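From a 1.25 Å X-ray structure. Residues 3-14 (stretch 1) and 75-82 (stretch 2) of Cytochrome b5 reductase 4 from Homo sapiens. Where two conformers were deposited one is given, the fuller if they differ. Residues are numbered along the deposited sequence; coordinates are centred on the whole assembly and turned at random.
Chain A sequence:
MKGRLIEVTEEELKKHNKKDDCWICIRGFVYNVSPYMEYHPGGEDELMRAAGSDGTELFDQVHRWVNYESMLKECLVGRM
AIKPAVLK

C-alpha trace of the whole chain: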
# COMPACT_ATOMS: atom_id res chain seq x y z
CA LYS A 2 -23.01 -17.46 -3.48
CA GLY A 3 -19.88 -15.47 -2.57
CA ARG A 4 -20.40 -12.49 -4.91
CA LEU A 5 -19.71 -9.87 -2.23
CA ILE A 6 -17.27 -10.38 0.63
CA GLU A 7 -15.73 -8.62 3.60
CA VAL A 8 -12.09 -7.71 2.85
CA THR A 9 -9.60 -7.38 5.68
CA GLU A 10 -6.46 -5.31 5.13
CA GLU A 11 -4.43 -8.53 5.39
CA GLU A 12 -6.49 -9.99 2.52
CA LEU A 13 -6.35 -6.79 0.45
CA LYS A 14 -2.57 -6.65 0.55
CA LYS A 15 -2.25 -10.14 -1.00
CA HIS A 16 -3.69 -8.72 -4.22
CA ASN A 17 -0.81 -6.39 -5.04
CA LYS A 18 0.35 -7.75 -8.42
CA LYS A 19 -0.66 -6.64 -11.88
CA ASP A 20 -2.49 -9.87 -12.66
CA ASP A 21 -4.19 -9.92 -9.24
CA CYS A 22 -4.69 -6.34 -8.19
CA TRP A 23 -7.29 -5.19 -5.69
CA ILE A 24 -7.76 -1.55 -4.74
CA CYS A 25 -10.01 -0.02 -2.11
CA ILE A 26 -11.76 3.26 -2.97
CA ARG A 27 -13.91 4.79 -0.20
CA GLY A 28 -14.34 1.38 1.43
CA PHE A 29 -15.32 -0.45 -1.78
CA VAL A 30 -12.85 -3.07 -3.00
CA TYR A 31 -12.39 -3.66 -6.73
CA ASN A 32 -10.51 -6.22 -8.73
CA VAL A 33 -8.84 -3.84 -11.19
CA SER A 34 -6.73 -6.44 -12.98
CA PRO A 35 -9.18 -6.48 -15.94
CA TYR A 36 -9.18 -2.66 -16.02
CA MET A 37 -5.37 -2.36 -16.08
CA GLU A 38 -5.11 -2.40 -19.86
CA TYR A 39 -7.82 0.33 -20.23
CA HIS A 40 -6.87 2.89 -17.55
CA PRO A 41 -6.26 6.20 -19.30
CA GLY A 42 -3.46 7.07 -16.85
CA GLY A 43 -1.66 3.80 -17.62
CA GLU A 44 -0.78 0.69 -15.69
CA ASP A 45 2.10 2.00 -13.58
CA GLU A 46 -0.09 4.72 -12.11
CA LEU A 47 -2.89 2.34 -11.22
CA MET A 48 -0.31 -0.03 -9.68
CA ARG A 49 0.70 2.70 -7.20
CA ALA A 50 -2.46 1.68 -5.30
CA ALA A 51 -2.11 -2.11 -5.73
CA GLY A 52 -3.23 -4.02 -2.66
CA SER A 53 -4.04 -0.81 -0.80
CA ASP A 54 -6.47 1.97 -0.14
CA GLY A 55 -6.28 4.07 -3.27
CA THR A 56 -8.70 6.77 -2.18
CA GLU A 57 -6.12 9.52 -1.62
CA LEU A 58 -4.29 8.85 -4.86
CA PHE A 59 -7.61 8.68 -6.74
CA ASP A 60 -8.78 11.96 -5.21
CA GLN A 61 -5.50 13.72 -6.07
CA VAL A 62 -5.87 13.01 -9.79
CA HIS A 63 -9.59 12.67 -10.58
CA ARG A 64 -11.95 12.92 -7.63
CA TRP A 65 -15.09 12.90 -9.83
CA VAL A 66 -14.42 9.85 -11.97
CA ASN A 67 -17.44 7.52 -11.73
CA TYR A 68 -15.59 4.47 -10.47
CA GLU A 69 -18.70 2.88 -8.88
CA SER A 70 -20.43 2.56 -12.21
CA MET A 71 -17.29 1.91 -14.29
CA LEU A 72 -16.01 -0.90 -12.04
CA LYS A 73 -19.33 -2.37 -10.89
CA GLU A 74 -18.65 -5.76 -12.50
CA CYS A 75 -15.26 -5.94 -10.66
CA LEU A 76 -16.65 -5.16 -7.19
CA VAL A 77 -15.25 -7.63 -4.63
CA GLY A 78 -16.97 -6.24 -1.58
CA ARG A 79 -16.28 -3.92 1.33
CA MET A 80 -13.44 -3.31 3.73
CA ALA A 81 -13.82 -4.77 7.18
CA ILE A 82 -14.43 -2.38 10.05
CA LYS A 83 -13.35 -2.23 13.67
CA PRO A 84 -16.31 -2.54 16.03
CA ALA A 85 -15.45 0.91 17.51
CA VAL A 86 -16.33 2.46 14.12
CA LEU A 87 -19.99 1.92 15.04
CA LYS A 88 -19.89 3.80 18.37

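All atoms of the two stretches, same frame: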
# COMPACT_ATOMS: atom_id res chain seq x y z
N GLY A 3 -21.26 -15.97 -2.66
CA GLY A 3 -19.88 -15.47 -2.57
C GLY A 3 -19.54 -14.32 -3.50
O GLY A 3 -18.34 -14.13 -3.77
N ARG A 4 -20.56 -13.57 -3.94
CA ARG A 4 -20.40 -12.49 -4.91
C ARG A 4 -19.78 -11.27 -4.21
O ARG A 4 -18.92 -10.54 -4.78
CB ARG A 4 -21.77 -12.10 -5.51
CG ARG A 4 -22.25 -13.02 -6.60
N LEU A 5 -20.23 -11.01 -2.98
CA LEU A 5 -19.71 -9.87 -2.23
C LEU A 5 -19.19 -10.35 -0.89
O LEU A 5 -19.86 -11.10 -0.18
CB LEU A 5 -20.76 -8.80 -2.03
CG LEU A 5 -21.28 -8.13 -3.31
CD1 LEU A 5 -22.59 -7.39 -3.07
CD2 LEU A 5 -20.20 -7.22 -3.91
N ILE A 6 -17.96 -9.94 -0.57
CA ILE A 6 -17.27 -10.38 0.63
C ILE A 6 -16.80 -9.20 1.47
O ILE A 6 -16.71 -8.05 1.03
CB ILE A 6 -16.09 -11.31 0.29
CG1 ILE A 6 -15.01 -10.57 -0.53
CG2 ILE A 6 -16.59 -12.57 -0.45
CD1 ILE A 6 -13.69 -11.32 -0.61
N GLU A 7 -16.49 -9.52 2.73
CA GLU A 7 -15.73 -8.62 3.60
C GLU A 7 -14.23 -8.80 3.31
O GLU A 7 -13.75 -9.92 3.26
CB GLU A 7 -16.02 -8.96 5.05
CG GLU A 7 -15.34 -8.04 6.03
CD GLU A 7 -15.68 -8.41 7.43
OE1 GLU A 7 -15.25 -9.50 7.82
OE2 GLU A 7 -16.43 -7.64 8.10
N VAL A 8 -13.51 -7.70 3.17
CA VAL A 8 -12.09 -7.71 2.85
C VAL A 8 -11.31 -7.12 4.02
O VAL A 8 -11.47 -5.95 4.35
CB VAL A 8 -11.80 -6.92 1.55
CG1 VAL A 8 -10.32 -7.00 1.23
CG2 VAL A 8 -12.64 -7.46 0.40
N THR A 9 -10.48 -7.92 4.66
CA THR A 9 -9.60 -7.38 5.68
C THR A 9 -8.39 -6.74 5.01
O THR A 9 -8.12 -6.97 3.81
CB THR A 9 -9.11 -8.48 6.60
OG1 THR A 9 -8.32 -9.38 5.83
CG2 THR A 9 -10.28 -9.23 7.29
N GLU A 10 -7.67 -5.89 5.73
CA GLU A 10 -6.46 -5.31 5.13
C GLU A 10 -5.44 -6.39 4.82
O GLU A 10 -4.75 -6.32 3.81
CB GLU A 10 -5.84 -4.23 6.01
CG GLU A 10 -6.53 -2.90 5.85
CD GLU A 10 -5.81 -1.77 6.53
OE1 GLU A 10 -4.57 -1.84 6.69
OE2 GLU A 10 -6.49 -0.78 6.91
N GLU A 11 -5.34 -7.42 5.66
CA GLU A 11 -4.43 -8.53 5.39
C GLU A 11 -4.78 -9.22 4.06
O GLU A 11 -3.90 -9.54 3.26
CB GLU A 11 -4.52 -9.55 6.52
CG GLU A 11 -3.56 -10.71 6.42
CD GLU A 11 -3.66 -11.64 7.63
OE1 GLU A 11 -3.03 -12.72 7.58
OE2 GLU A 11 -4.36 -11.28 8.62
N GLU A 12 -6.07 -9.41 3.79
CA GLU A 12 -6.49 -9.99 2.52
C GLU A 12 -6.19 -9.05 1.36
O GLU A 12 -5.63 -9.45 0.35
CB GLU A 12 -7.97 -10.35 2.54
CG GLU A 12 -8.50 -10.96 1.25
CD GLU A 12 -7.89 -12.33 0.92
OE1 GLU A 12 -7.56 -13.11 1.86
OE2 GLU A 12 -7.78 -12.65 -0.29
N LEU A 13 -6.55 -7.78 1.52
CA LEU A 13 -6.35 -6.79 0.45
C LEU A 13 -4.91 -6.78 -0.04
O LEU A 13 -4.64 -6.75 -1.24
CB LEU A 13 -6.75 -5.39 0.95
CG LEU A 13 -6.60 -4.24 -0.05
CD1 LEU A 13 -7.56 -4.40 -1.24
CD2 LEU A 13 -6.85 -2.90 0.68
N LYS A 14 -3.98 -6.80 0.92
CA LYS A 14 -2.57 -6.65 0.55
C LYS A 14 -2.00 -7.84 -0.21
O LYS A 14 -0.96 -7.70 -0.85
CB LYS A 14 -1.72 -6.40 1.78
CG LYS A 14 -2.00 -5.11 2.44
CD LYS A 14 -1.32 -5.05 3.79
CE LYS A 14 0.19 -5.25 3.69
NZ LYS A 14 0.80 -4.11 2.97
N CYS A 75 -16.52 -5.57 -11.33
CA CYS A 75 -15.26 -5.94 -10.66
C CYS A 75 -15.32 -5.73 -9.16
O CYS A 75 -14.30 -5.86 -8.50
CB CYS A 75 -14.12 -5.03 -11.12
SG CYS A 75 -13.64 -5.10 -12.81
N LEU A 76 -16.48 -5.38 -8.62
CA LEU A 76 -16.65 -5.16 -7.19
C LEU A 76 -16.47 -6.46 -6.42
O LEU A 76 -17.19 -7.43 -6.65
CB LEU A 76 -18.01 -4.55 -6.92
CG LEU A 76 -18.33 -4.26 -5.45
CD1 LEU A 76 -17.43 -3.19 -4.86
CD2 LEU A 76 -19.78 -3.84 -5.33
N VAL A 77 -15.54 -6.48 -5.50
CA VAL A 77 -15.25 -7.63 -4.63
C VAL A 77 -16.11 -7.59 -3.37
O VAL A 77 -16.60 -8.61 -2.90
CB VAL A 77 -13.76 -7.64 -4.25
CG1 VAL A 77 -13.45 -8.71 -3.18
CG2 VAL A 77 -12.88 -7.77 -5.49
N GLY A 78 -16.27 -6.40 -2.82
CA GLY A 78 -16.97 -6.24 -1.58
C GLY A 78 -16.51 -4.98 -0.86
O GLY A 78 -16.23 -3.97 -1.48
N ARG A 79 -16.52 -5.06 0.47
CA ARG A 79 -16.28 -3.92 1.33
C ARG A 79 -15.18 -4.21 2.32
O ARG A 79 -15.04 -5.33 2.79
CB ARG A 79 -17.55 -3.57 2.09
CG ARG A 79 -18.74 -3.26 1.20
CD ARG A 79 -18.50 -2.05 0.33
NE ARG A 79 -18.04 -1.01 1.22
CZ ARG A 79 -18.83 -0.24 1.95
NH1 ARG A 79 -20.16 -0.30 1.78
NH2 ARG A 79 -18.27 0.59 2.82
N MET A 80 -14.44 -3.17 2.70
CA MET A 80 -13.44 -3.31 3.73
C MET A 80 -14.09 -3.61 5.07
O MET A 80 -15.12 -3.04 5.42
CB MET A 80 -12.60 -2.05 3.88
CG MET A 80 -11.69 -1.76 2.72
SD MET A 80 -10.54 -3.06 2.26
CE MET A 80 -9.51 -3.19 3.69
N ALA A 81 -13.43 -4.48 5.82
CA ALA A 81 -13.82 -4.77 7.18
C ALA A 81 -13.73 -3.52 8.03
O ALA A 81 -12.99 -2.58 7.71
CB ALA A 81 -12.86 -5.85 7.73
N ILE A 82 -14.49 -3.50 9.12
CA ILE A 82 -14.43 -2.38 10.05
C ILE A 82 -14.08 -2.85 11.45
O ILE A 82 -14.26 -4.01 11.79
CB ILE A 82 -15.74 -1.60 10.10
CG1 ILE A 82 -16.91 -2.52 10.44
CG2 ILE A 82 -15.96 -0.87 8.80
CD1 ILE A 82 -18.12 -1.77 10.89
O HOH W 1 -19.06 -9.14 -7.26

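This contact is a short parallel pairing of two β-strands far apart in sequence, held by a ladder of four backbone hydrogen bonds and finished by apolar side chains, one of which, Met80, reaches to the helix that follows the first strand. Strand 6-8 runs beside strand 76-80 with their N-to-C directions 50° apart.

The ladder follows the parallel rule, in which one residue bonds to the neighbours before and after its partner. Ile6 N donates to Val77 O at 3.0 Å, and Ile6 O accepts from Arg79 N at 3.0 Å, so Ile6 brackets Gly78. Val8 repeats the pattern two residues on: Val8 N donates to Arg79 O at 2.8 Å, and Val8 O accepts from Ala81 N at 2.9 Å, bracketing Met80. All four N-H...O angles lie between 156° and 165°, so the bonds are close to straight. Each acceptor oxygen also receives a CA-H...O contact; the shortest joins Gly78 CA to Ile6 O at 3.2 Å.

The backbone at Gly78 calls for glycine twice over. With phi/psi of 155/-147, Gly78 has a backbone in which a CB would be jammed against the carbonyl oxygen of the preceding residue, and the same ideal CB would lie 1.8 Å from Ile6 O. The clash with the preceding carbonyl alone would call for glycine, and the partner strand leaves no room for the same CB.

On the face shared by Ile6, Val8 and Met80, Val77 fills in beside the glycine although its own CA-to-CB bond points sideways. Its CG1 serves two partners, lying 3.6 Å from Ile6 CG1 and 3.9 Å from Val8 CG2. Met80 has the largest area covered by the other stretch. Its three chi angles are all m, and the folded chain brings SD to 4.1 Å from Val8 CG1 and 4.0 Å from Leu13 CD2, while its terminal CE sits 3.7 Å from Glu10 CG. One flexible side chain therefore touches both strand and helix.

The start of that helix is fixed locally. Thr9, at the N-cap position with chi1 p, accepts from Glu12 N through OG1 at 3.0 Å, and Leu13 N donates to Thr9 O at 2.9 Å. The turn these bonds stabilise carries Leu13, whose CA-to-CB bond points toward the second stretch, into reach of Met80.

Glu7 and Arg79 share the other face, but no salt bridge joins them. The aliphatic part of Glu7 instead packs on the small Ala81, with Glu7 CG 3.7 Å from Ala81 CB, and Arg79 NE is hydrogen-bonded elsewhere in the structure.

At the opening end, Leu5 CD2 meets Leu76 CD2 at 3.7 Å. Nearby, the carbonyls of Arg4 and Leu76 face a common water, which donates to Arg4 O at 2.9 Å and to Leu76 O at 2.6 Å. With Arg4 O and Leu76 O 4.0 Å apart and both acceptors, they cannot bond directly, and the water supplies the hydrogens that link them.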